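Local structure of proteolytically activated form of PPO4 Tyrosinase (Agaricus bisporus var. bisporus H97, 4OUA) at residues 4-15 against 92-102; 299-307 against 315-323. The protein hydroxylates monophenols to o-diphenols and oxidises these to reactive o-quinones at a pair of copper ions, the initial step of melanin synthesis. All coordinates share one frame; numbering follows the deposited sequence.

Contact 1: 4-15 against 92-102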
loop_
_atom_site.group_PDB
_atom_site.type_symbol
_atom_site.label_atom_id
_atom_site.label_comp_id
_atom_site.label_asym_id
_atom_site.label_seq_id
_atom_site.Cartn_x
_atom_site.Cartn_y
_atom_site.Cartn_z
ATOM N N ALA A 4 5.873 7.981 15.882
ATOM C CA ALA A 4 4.763 7.057 16.085
ATOM C C ALA A 4 3.777 7.103 14.922
ATOM O O ALA A 4 3.538 8.162 14.341
ATOM C CB ALA A 4 4.053 7.367 17.393
ATOM N N THR A 5 3.209 5.949 14.585
ATOM C CA THR A 5 2.229 5.862 13.506
ATOM C C THR A 5 0.822 6.124 14.031
ATOM O O THR A 5 0.129 5.205 14.467
ATOM C CB THR A 5 2.264 4.486 12.813
ATOM O OG1 THR A 5 3.556 4.273 12.233
ATOM C CG2 THR A 5 1.210 4.415 11.723
ATOM N N VAL A 6 0.406 7.386 13.984
ATOM C CA VAL A 6 -0.889 7.791 14.520
ATOM C C VAL A 6 -1.930 7.981 13.423
ATOM O O VAL A 6 -3.116 8.154 13.707
ATOM C CB VAL A 6 -0.773 9.097 15.324
ATOM C CG1 VAL A 6 0.024 8.865 16.600
ATOM C CG2 VAL A 6 -0.133 10.186 14.474
ATOM N N GLY A 7 -1.482 7.950 12.173
ATOM C CA GLY A 7 -2.375 8.114 11.041
ATOM C C GLY A 7 -2.586 9.571 10.687
ATOM O O GLY A 7 -2.085 10.458 11.379
ATOM N N PRO A 8 -3.337 9.829 9.607
ATOM C CA PRO A 8 -3.591 11.189 9.120
ATOM C C PRO A 8 -4.464 11.998 10.073
ATOM O O PRO A 8 -4.848 11.503 11.130
ATOM C CB PRO A 8 -4.311 10.954 7.788
ATOM C CG PRO A 8 -4.977 9.635 7.960
ATOM C CD PRO A 8 -4.035 8.814 8.798
ATOM N N THR A 9 -4.773 13.233 9.694
ATOM C CA THR A 9 -5.596 14.101 10.525
ATOM C C THR A 9 -6.790 14.631 9.741
ATOM O O THR A 9 -6.840 14.515 8.518
ATOM C CB THR A 9 -4.785 15.289 11.073
ATOM O OG1 THR A 9 -5.562 15.989 12.051
ATOM C CG2 THR A 9 -4.411 16.242 9.949
ATOM N N GLY A 10 -7.753 15.210 10.452
ATOM C CA GLY A 10 -8.912 15.811 9.818
ATOM C C GLY A 10 -10.138 14.919 9.814
ATOM O O GLY A 10 -10.969 15.002 8.910
ATOM N N GLY A 11 -10.253 14.067 10.828
ATOM C CA GLY A 11 -11.392 13.174 10.946
ATOM C C GLY A 11 -11.282 11.961 10.042
ATOM O O GLY A 11 -10.239 11.723 9.433
ATOM N N VAL A 12 -12.362 11.191 9.952
ATOM C CA VAL A 12 -12.371 9.989 9.127
ATOM C C VAL A 12 -12.796 10.292 7.694
ATOM O O VAL A 12 -13.972 10.533 7.422
ATOM C CB VAL A 12 -13.304 8.909 9.708
ATOM C CG1 VAL A 12 -13.425 7.741 8.743
ATOM C CG2 VAL A 12 -12.792 8.439 11.059
ATOM N N LYS A 13 -11.829 10.278 6.782
ATOM C CA LYS A 13 -12.103 10.504 5.367
ATOM C C LYS A 13 -11.878 9.232 4.556
ATOM O O LYS A 13 -11.208 8.304 5.010
ATOM C CB LYS A 13 -11.232 11.637 4.824
ATOM C CG LYS A 13 -11.574 13.004 5.390
ATOM C CD LYS A 13 -13.039 13.338 5.166
ATOM C CE LYS A 13 -13.370 14.733 5.671
ATOM N NZ LYS A 13 -13.002 14.907 7.105
ATOM N N ASN A 14 -12.441 9.195 3.354
ATOM C CA ASN A 14 -12.351 8.011 2.511
ATOM C C ASN A 14 -11.122 7.990 1.613
ATOM O O ASN A 14 -10.696 9.020 1.091
ATOM C CB ASN A 14 -13.604 7.881 1.642
ATOM C CG ASN A 14 -14.798 7.370 2.415
ATOM O OD1 ASN A 14 -14.649 6.746 3.465
ATOM N ND2 ASN A 14 -15.993 7.627 1.897
ATOM N N ARG A 15 -10.556 6.800 1.447
ATOM C CA ARG A 15 -9.552 6.571 0.425
ATOM C C ARG A 15 -10.275 6.322 -0.890
ATOM O O ARG A 15 -10.972 5.321 -1.042
ATOM C CB ARG A 15 -8.657 5.389 0.794
ATOM C CG ARG A 15 -7.894 5.583 2.092
ATOM C CD ARG A 15 -7.087 4.348 2.454
ATOM N NE ARG A 15 -6.254 4.572 3.631
ATOM C CZ ARG A 15 -5.519 3.632 4.213
ATOM N NH1 ARG A 15 -5.517 2.397 3.731
ATOM N NH2 ARG A 15 -4.789 3.924 5.281
ATOM N N VAL A 92 -1.282 -0.981 8.948
ATOM C CA VAL A 92 -0.643 0.111 9.667
ATOM C C VAL A 92 0.567 0.627 8.886
ATOM O O VAL A 92 1.057 1.730 9.136
ATOM C CB VAL A 92 -0.219 -0.331 11.085
ATOM C CG1 VAL A 92 0.769 -1.484 11.007
ATOM C CG2 VAL A 92 0.364 0.838 11.863
ATOM N N TYR A 93 1.036 -0.172 7.931
ATOM C CA TYR A 93 2.138 0.233 7.063
ATOM C C TYR A 93 1.698 1.356 6.130
ATOM O O TYR A 93 2.405 2.348 5.955
ATOM C CB TYR A 93 2.653 -0.954 6.247
ATOM C CG TYR A 93 3.913 -0.664 5.459
ATOM C CD1 TYR A 93 4.757 0.382 5.814
ATOM C CD2 TYR A 93 4.254 -1.429 4.350
ATOM C CE1 TYR A 93 5.907 0.650 5.093
ATOM C CE2 TYR A 93 5.400 -1.169 3.623
ATOM C CZ TYR A 93 6.224 -0.129 3.999
ATOM O OH TYR A 93 7.367 0.133 3.277
ATOM N N VAL A 94 0.527 1.192 5.526
ATOM C CA VAL A 94 -0.040 2.227 4.673
ATOM C C VAL A 94 -0.406 3.455 5.505
ATOM O O VAL A 94 -0.423 4.579 5.002
ATOM C CB VAL A 94 -1.290 1.722 3.922
ATOM C CG1 VAL A 94 -1.835 2.804 3.003
ATOM C CG2 VAL A 94 -0.963 0.463 3.135
ATOM N N SER A 95 -0.689 3.232 6.784
ATOM C CA SER A 95 -1.102 4.307 7.679
ATOM C C SER A 95 0.019 5.307 7.936
ATOM O O SER A 95 -0.211 6.518 7.942
ATOM C CB SER A 95 -1.597 3.731 9.004
ATOM O OG SER A 95 -2.696 2.868 8.789
ATOM N N ILE A 96 1.229 4.802 8.155
ATOM C CA ILE A 96 2.371 5.676 8.384
ATOM C C ILE A 96 2.711 6.423 7.102
ATOM O O ILE A 96 3.062 7.602 7.134
ATOM C CB ILE A 96 3.607 4.900 8.878
ATOM C CG1 ILE A 96 4.730 5.872 9.244
ATOM C CG2 ILE A 96 4.077 3.903 7.829
ATOM C CD1 ILE A 96 4.336 6.881 10.302
ATOM N N TYR A 97 2.589 5.731 5.973
ATOM C CA TYR A 97 2.833 6.340 4.672
ATOM C C TYR A 97 1.825 7.446 4.392
ATOM O O TYR A 97 2.197 8.568 4.054
ATOM C CB TYR A 97 2.771 5.290 3.565
ATOM C CG TYR A 97 3.112 5.829 2.196
ATOM C CD1 TYR A 97 4.431 5.933 1.780
ATOM C CD2 TYR A 97 2.114 6.233 1.318
ATOM C CE1 TYR A 97 4.750 6.424 0.526
ATOM C CE2 TYR A 97 2.421 6.725 0.064
ATOM C CZ TYR A 97 3.739 6.817 -0.328
ATOM O OH TYR A 97 4.045 7.308 -1.575
ATOM N N GLU A 98 0.546 7.110 4.531
ATOM C CA GLU A 98 -0.537 8.068 4.353
ATOM C C GLU A 98 -0.376 9.255 5.299
ATOM O O GLU A 98 -0.650 10.397 4.929
ATOM C CB GLU A 98 -1.887 7.389 4.584
ATOM C CG GLU A 98 -3.085 8.296 4.390
ATOM C CD GLU A 98 -4.395 7.608 4.724
ATOM O OE1 GLU A 98 -4.482 6.979 5.802
ATOM O OE2 GLU A 98 -5.335 7.692 3.907
ATOM N N GLN A 99 0.072 8.972 6.519
ATOM C CA GLN A 99 0.325 10.009 7.513
ATOM C C GLN A 99 1.422 10.963 7.047
ATOM O O GLN A 99 1.201 12.170 6.931
ATOM C CB GLN A 99 0.712 9.377 8.853
ATOM C CG GLN A 99 1.197 10.367 9.900
ATOM C CD GLN A 99 1.748 9.680 11.135
ATOM O OE1 GLN A 99 1.308 8.591 11.501
ATOM N NE2 GLN A 99 2.722 10.312 11.778
ATOM N N ILE A 100 2.601 10.412 6.784
ATOM C CA ILE A 100 3.738 11.199 6.327
ATOM C C ILE A 100 3.431 11.915 5.019
ATOM O O ILE A 100 3.844 13.058 4.815
ATOM C CB ILE A 100 4.987 10.322 6.137
ATOM C CG1 ILE A 100 5.453 9.765 7.483
ATOM C CG2 ILE A 100 6.099 11.114 5.471
ATOM C CD1 ILE A 100 5.774 10.836 8.506
ATOM N N LEU A 101 2.698 11.240 4.139
ATOM C CA LEU A 101 2.368 11.797 2.834
ATOM C C LEU A 101 1.435 12.998 2.956
ATOM O O LEU A 101 1.518 13.939 2.167
ATOM C CB LEU A 101 1.737 10.730 1.941
ATOM C CG LEU A 101 1.547 11.130 0.477
ATOM C CD1 LEU A 101 2.876 11.536 -0.140
ATOM C CD2 LEU A 101 0.922 9.989 -0.304
ATOM N N GLN A 102 0.544 12.962 3.944
ATOM C CA GLN A 102 -0.349 14.086 4.195
ATOM C C GLN A 102 0.427 15.270 4.758
ATOM O O GLN A 102 0.192 16.418 4.374
ATOM C CB GLN A 102 -1.468 13.696 5.163
ATOM C CG GLN A 102 -2.486 14.809 5.387
ATOM C CD GLN A 102 -3.329 14.602 6.630
ATOM O OE1 GLN A 102 -2.834 14.152 7.662
ATOM N NE2 GLN A 102 -4.611 14.937 6.538
#
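Thr5 lies across the side chain of Ile96 at about a right angle, its OG1 against CD1, while its methyl CG2 reaches Val92 CG2 at 3.7 Å. One turn further along the helix, the extended side chain of Gln99 runs alongside the backbone of 4-8. Its CG stands anti to the backbone N (chi1 171°), which carries the amide out to two successive peptide groups: OE1 accepts from Val6 N and from Gly7 N, each 2.9 Å away, both donors arriving from the same face of the amide plane. NE2 adds a weak bond to Ala4 O. With an alanine in place of Gln99, the Val6 and Gly7 N-H groups would probably be left without their shared acceptor, and Ala4 O without its weak donor. Gln102 repeats the device with both ends of its amide: OE1 takes Thr9 N on a lone pair at 3.0 Å, and NE2 returns a bond to Thr9 O, 3.0 Å away and close to the amide plane. Between the two glutamines the ring of Pro8 rests with CG on Glu98 OE1. That oxygen also closes a salt bridge with Arg15 NH2 at 3.1 Å, lying at the guanidinium edge but met from above the carboxylate plane, the two planes being 71° apart. Val94 CG1 covers one guanidinium face, Tyr349 adds a cation-pi contact, and Glu98 OE2, less certainly placed, probably bonds Gln128 N. The N-terminal segment is thus strapped along helix 86-109, which supplies copper ligand His90; helices 25-39 and 49-54 also pack on this helix, and strand 13-14 pairs in parallel with 349-350.

Contact 2: 299-307 against 315-323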
loop_
_atom_site.group_PDB
_atom_site.type_symbol
_atom_site.label_atom_id
_atom_site.label_comp_id
_atom_site.label_asym_id
_atom_site.label_seq_id
_atom_site.Cartn_x
_atom_site.Cartn_y
_atom_site.Cartn_z
ATOM N N VAL A 299 -14.252 -12.539 13.118
ATOM C CA VAL A 299 -13.045 -13.268 12.744
ATOM C C VAL A 299 -11.851 -12.328 12.617
ATOM O O VAL A 299 -11.897 -11.354 11.864
ATOM C CB VAL A 299 -13.224 -14.022 11.414
ATOM C CG1 VAL A 299 -11.996 -14.872 11.123
ATOM C CG2 VAL A 299 -14.471 -14.882 11.456
ATOM N N TRP A 300 -10.783 -12.624 13.352
ATOM C CA TRP A 300 -9.572 -11.813 13.294
ATOM C C TRP A 300 -8.319 -12.681 13.435
ATOM O O TRP A 300 -8.351 -13.878 13.155
ATOM C CB TRP A 300 -9.603 -10.729 14.375
ATOM C CG TRP A 300 -8.777 -9.518 14.042
ATOM C CD1 TRP A 300 -7.777 -8.974 14.795
ATOM C CD2 TRP A 300 -8.876 -8.708 12.863
ATOM N NE1 TRP A 300 -7.251 -7.873 14.163
ATOM C CE2 TRP A 300 -7.907 -7.688 12.975
ATOM C CE3 TRP A 300 -9.690 -8.745 11.725
ATOM C CZ2 TRP A 300 -7.731 -6.714 11.991
ATOM C CZ3 TRP A 300 -9.512 -7.777 10.750
ATOM C CH2 TRP A 300 -8.541 -6.776 10.890
ATOM N N VAL A 301 -7.223 -12.070 13.872
ATOM C CA VAL A 301 -5.926 -12.739 13.931
ATOM C C VAL A 301 -5.915 -13.961 14.844
ATOM O O VAL A 301 -6.380 -13.903 15.981
ATOM C CB VAL A 301 -4.823 -11.773 14.412
ATOM C CG1 VAL A 301 -3.466 -12.468 14.405
ATOM C CG2 VAL A 301 -4.798 -10.518 13.549
ATOM N N THR A 302 -5.375 -15.063 14.333
ATOM C CA THR A 302 -5.159 -16.261 15.137
ATOM C C THR A 302 -3.663 -16.536 15.250
ATOM O O THR A 302 -2.858 -15.940 14.532
ATOM C CB THR A 302 -5.864 -17.495 14.543
ATOM O OG1 THR A 302 -5.224 -17.877 13.320
ATOM C CG2 THR A 302 -7.333 -17.195 14.275
ATOM N N GLN A 303 -3.294 -17.437 16.153
ATOM C CA GLN A 303 -1.889 -17.727 16.414
ATOM C C GLN A 303 -1.217 -18.453 15.250
ATOM O O GLN A 303 -1.845 -19.247 14.549
ATOM C CB GLN A 303 -1.755 -18.553 17.694
ATOM C CG GLN A 303 -0.352 -19.061 17.956
ATOM C CD GLN A 303 -0.218 -19.702 19.320
ATOM O OE1 GLN A 303 -0.921 -19.335 20.260
ATOM N NE2 GLN A 303 0.687 -20.667 19.434
ATOM N N GLY A 304 0.069 -18.172 15.052
ATOM C CA GLY A 304 0.839 -18.780 13.982
ATOM C C GLY A 304 2.316 -18.442 14.087
ATOM O O GLY A 304 2.684 -17.432 14.689
ATOM N N PRO A 305 3.175 -19.291 13.503
ATOM C CA PRO A 305 4.633 -19.133 13.564
ATOM C C PRO A 305 5.198 -18.185 12.507
ATOM O O PRO A 305 4.586 -17.989 11.457
ATOM C CB PRO A 305 5.135 -20.555 13.326
ATOM C CG PRO A 305 4.108 -21.144 12.413
ATOM C CD PRO A 305 2.785 -20.543 12.829
ATOM N N GLU A 306 6.360 -17.605 12.796
ATOM C CA GLU A 306 7.087 -16.792 11.826
ATOM C C GLU A 306 7.961 -17.685 10.954
ATOM O O GLU A 306 9.045 -18.095 11.366
ATOM C CB GLU A 306 7.946 -15.741 12.532
ATOM C CG GLU A 306 8.907 -14.995 11.610
ATOM C CD GLU A 306 8.218 -13.931 10.769
ATOM O OE1 GLU A 306 8.422 -13.915 9.536
ATOM O OE2 GLU A 306 7.479 -13.104 11.343
ATOM N N ARG A 307 7.489 -17.982 9.749
ATOM C CA ARG A 307 8.175 -18.932 8.880
ATOM C C ARG A 307 9.287 -18.292 8.048
ATOM O O ARG A 307 10.409 -18.796 8.021
ATOM C CB ARG A 307 7.162 -19.629 7.969
ATOM C CG ARG A 307 6.406 -20.752 8.671
ATOM C CD ARG A 307 5.238 -21.273 7.848
ATOM N NE ARG A 307 4.065 -20.409 7.947
ATOM C CZ ARG A 307 2.876 -20.706 7.435
ATOM N NH1 ARG A 307 2.699 -21.850 6.788
ATOM N NH2 ARG A 307 1.862 -19.861 7.572
ATOM N N PRO A 315 12.638 -16.376 12.677
ATOM C CA PRO A 315 11.949 -17.581 12.199
ATOM C C PRO A 315 11.702 -18.591 13.317
ATOM O O PRO A 315 12.646 -19.027 13.974
ATOM C CB PRO A 315 12.914 -18.145 11.151
ATOM C CG PRO A 315 14.248 -17.590 11.524
ATOM C CD PRO A 315 13.970 -16.224 12.070
ATOM N N GLY A 316 10.439 -18.950 13.526
ATOM C CA GLY A 316 10.078 -19.905 14.557
ATOM C C GLY A 316 9.328 -19.269 15.711
ATOM O O GLY A 316 8.719 -19.962 16.526
ATOM N N THR A 317 9.375 -17.943 15.784
ATOM C CA THR A 317 8.668 -17.215 16.829
ATOM C C THR A 317 7.160 -17.379 16.674
ATOM O O THR A 317 6.646 -17.409 15.557
ATOM C CB THR A 317 9.021 -15.714 16.811
ATOM O OG1 THR A 317 10.420 -15.544 17.072
ATOM C CG2 THR A 317 8.220 -14.963 17.863
ATOM N N GLU A 318 6.456 -17.495 17.796
ATOM C CA GLU A 318 5.001 -17.581 17.778
ATOM C C GLU A 318 4.384 -16.188 17.732
ATOM O O GLU A 318 4.817 -15.284 18.446
ATOM C CB GLU A 318 4.488 -18.349 18.997
ATOM C CG GLU A 318 4.667 -19.855 18.904
ATOM C CD GLU A 318 3.705 -20.497 17.920
ATOM O OE1 GLU A 318 2.592 -19.957 17.739
ATOM O OE2 GLU A 318 4.062 -21.538 17.326
ATOM N N LEU A 319 3.376 -16.016 16.884
ATOM C CA LEU A 319 2.743 -14.714 16.711
ATOM C C LEU A 319 1.229 -14.782 16.890
ATOM O O LEU A 319 0.578 -15.713 16.419
ATOM C CB LEU A 319 3.075 -14.136 15.333
ATOM C CG LEU A 319 4.494 -13.606 15.109
ATOM C CD1 LEU A 319 5.527 -14.715 15.169
ATOM C CD2 LEU A 319 4.576 -12.885 13.783
ATOM N N ASN A 320 0.677 -13.786 17.575
ATOM C CA ASN A 320 -0.766 -13.684 17.745
ATOM C C ASN A 320 -1.247 -12.241 17.624
ATOM O O ASN A 320 -0.511 -11.365 17.166
ATOM C CB ASN A 320 -1.197 -14.278 19.092
ATOM C CG ASN A 320 -0.507 -13.623 20.280
ATOM O OD1 ASN A 320 -0.030 -12.491 20.198
ATOM N ND2 ASN A 320 -0.456 -14.340 21.396
ATOM N N LYS A 321 -2.485 -12.002 18.044
ATOM C CA LYS A 321 -3.094 -10.679 17.962
ATOM C C LYS A 321 -2.409 -9.666 18.879
ATOM O O LYS A 321 -2.532 -8.456 18.682
ATOM C CB LYS A 321 -4.580 -10.767 18.309
ATOM C CG LYS A 321 -4.840 -11.379 19.674
ATOM C CD LYS A 321 -6.311 -11.354 20.031
ATOM C CE LYS A 321 -6.534 -11.908 21.430
ATOM N NZ LYS A 321 -7.967 -11.842 21.833
ATOM N N ASP A 322 -1.692 -10.163 19.880
ATOM C CA ASP A 322 -1.045 -9.294 20.856
ATOM C C ASP A 322 0.412 -9.021 20.498
ATOM O O ASP A 322 1.107 -8.297 21.210
ATOM C CB ASP A 322 -1.136 -9.906 22.254
ATOM C CG ASP A 322 -2.562 -9.987 22.760
ATOM O OD1 ASP A 322 -3.329 -9.032 22.516
ATOM O OD2 ASP A 322 -2.916 -11.004 23.395
ATOM N N SER A 323 0.870 -9.605 19.396
ATOM C CA SER A 323 2.234 -9.380 18.934
ATOM C C SER A 323 2.419 -7.930 18.504
ATOM O O SER A 323 1.523 -7.333 17.904
ATOM C CB SER A 323 2.577 -10.323 17.779
ATOM O OG SER A 323 2.493 -11.678 18.185
#
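Gly316 N donates to Glu306 O over 2.7 Å, closing the end of a short antiparallel hairpin, and Pro315 CA sends a CA-H...O contact to the same carbonyl. Next along, Glu306 N meets Thr317 O at 2.8 Å, and Pro305 CA approaches that oxygen as well. Gly304 and Leu319 form the hydrogen-bonded pair: Gly304 N to Leu319 O is 2.9 Å, and Leu319 N to Gly304 O 2.7 Å. Pro305 and Glu318 make the neighbouring non-hydrogen-bonded pair, a position that a proline can fill without costing a bond across the pair. The bend at chi2 of Glu318 (-73°) brings its carboxylate back across the extended Gln303 at about a right angle, and OE1 takes a weak bond from Gln303 NE2, the flat groups turned 63° apart. From the other face of the sheet Leu319 sets CD1 against Glu306 CB, 3.7 Å away; the carboxylate of this glutamate turns off to Gly309 N. Beyond the strands, Val301 CB rests on Lys321 CB at 4.0 Å. Here an Asx turn, Asn320 OD1 accepting from Asp322 N, shapes the chain, and Ser323 OG receives Asn320 N. The hairpin lies at the periphery of the fold: Leu319 touches Gln83 and Leu85, Val301 touches Thr88 of helix 86-109 and Trp229 of helix 229-233, and Trp300 reaches helix 277-295.

Contact 1 is largely buried, about 12 Å from the centre of the chain, whereas contact 2 is partly exposed at about 22 Å; their centres stand 25 Å apart and they do not touch. Both nevertheless reach helix 86-109, contact 1 directly and contact 2 through Trp300 and Val301. The chemistry follows the setting. In 4-15 against 92-102, helix side chains satisfy the backbone of an irregular segment distant in sequence, and a salt bridge is buried. In 299-307 against 315-323, close neighbours along the chain pair mainly backbone to backbone, with solvent-facing polar side chains adding a weaker link.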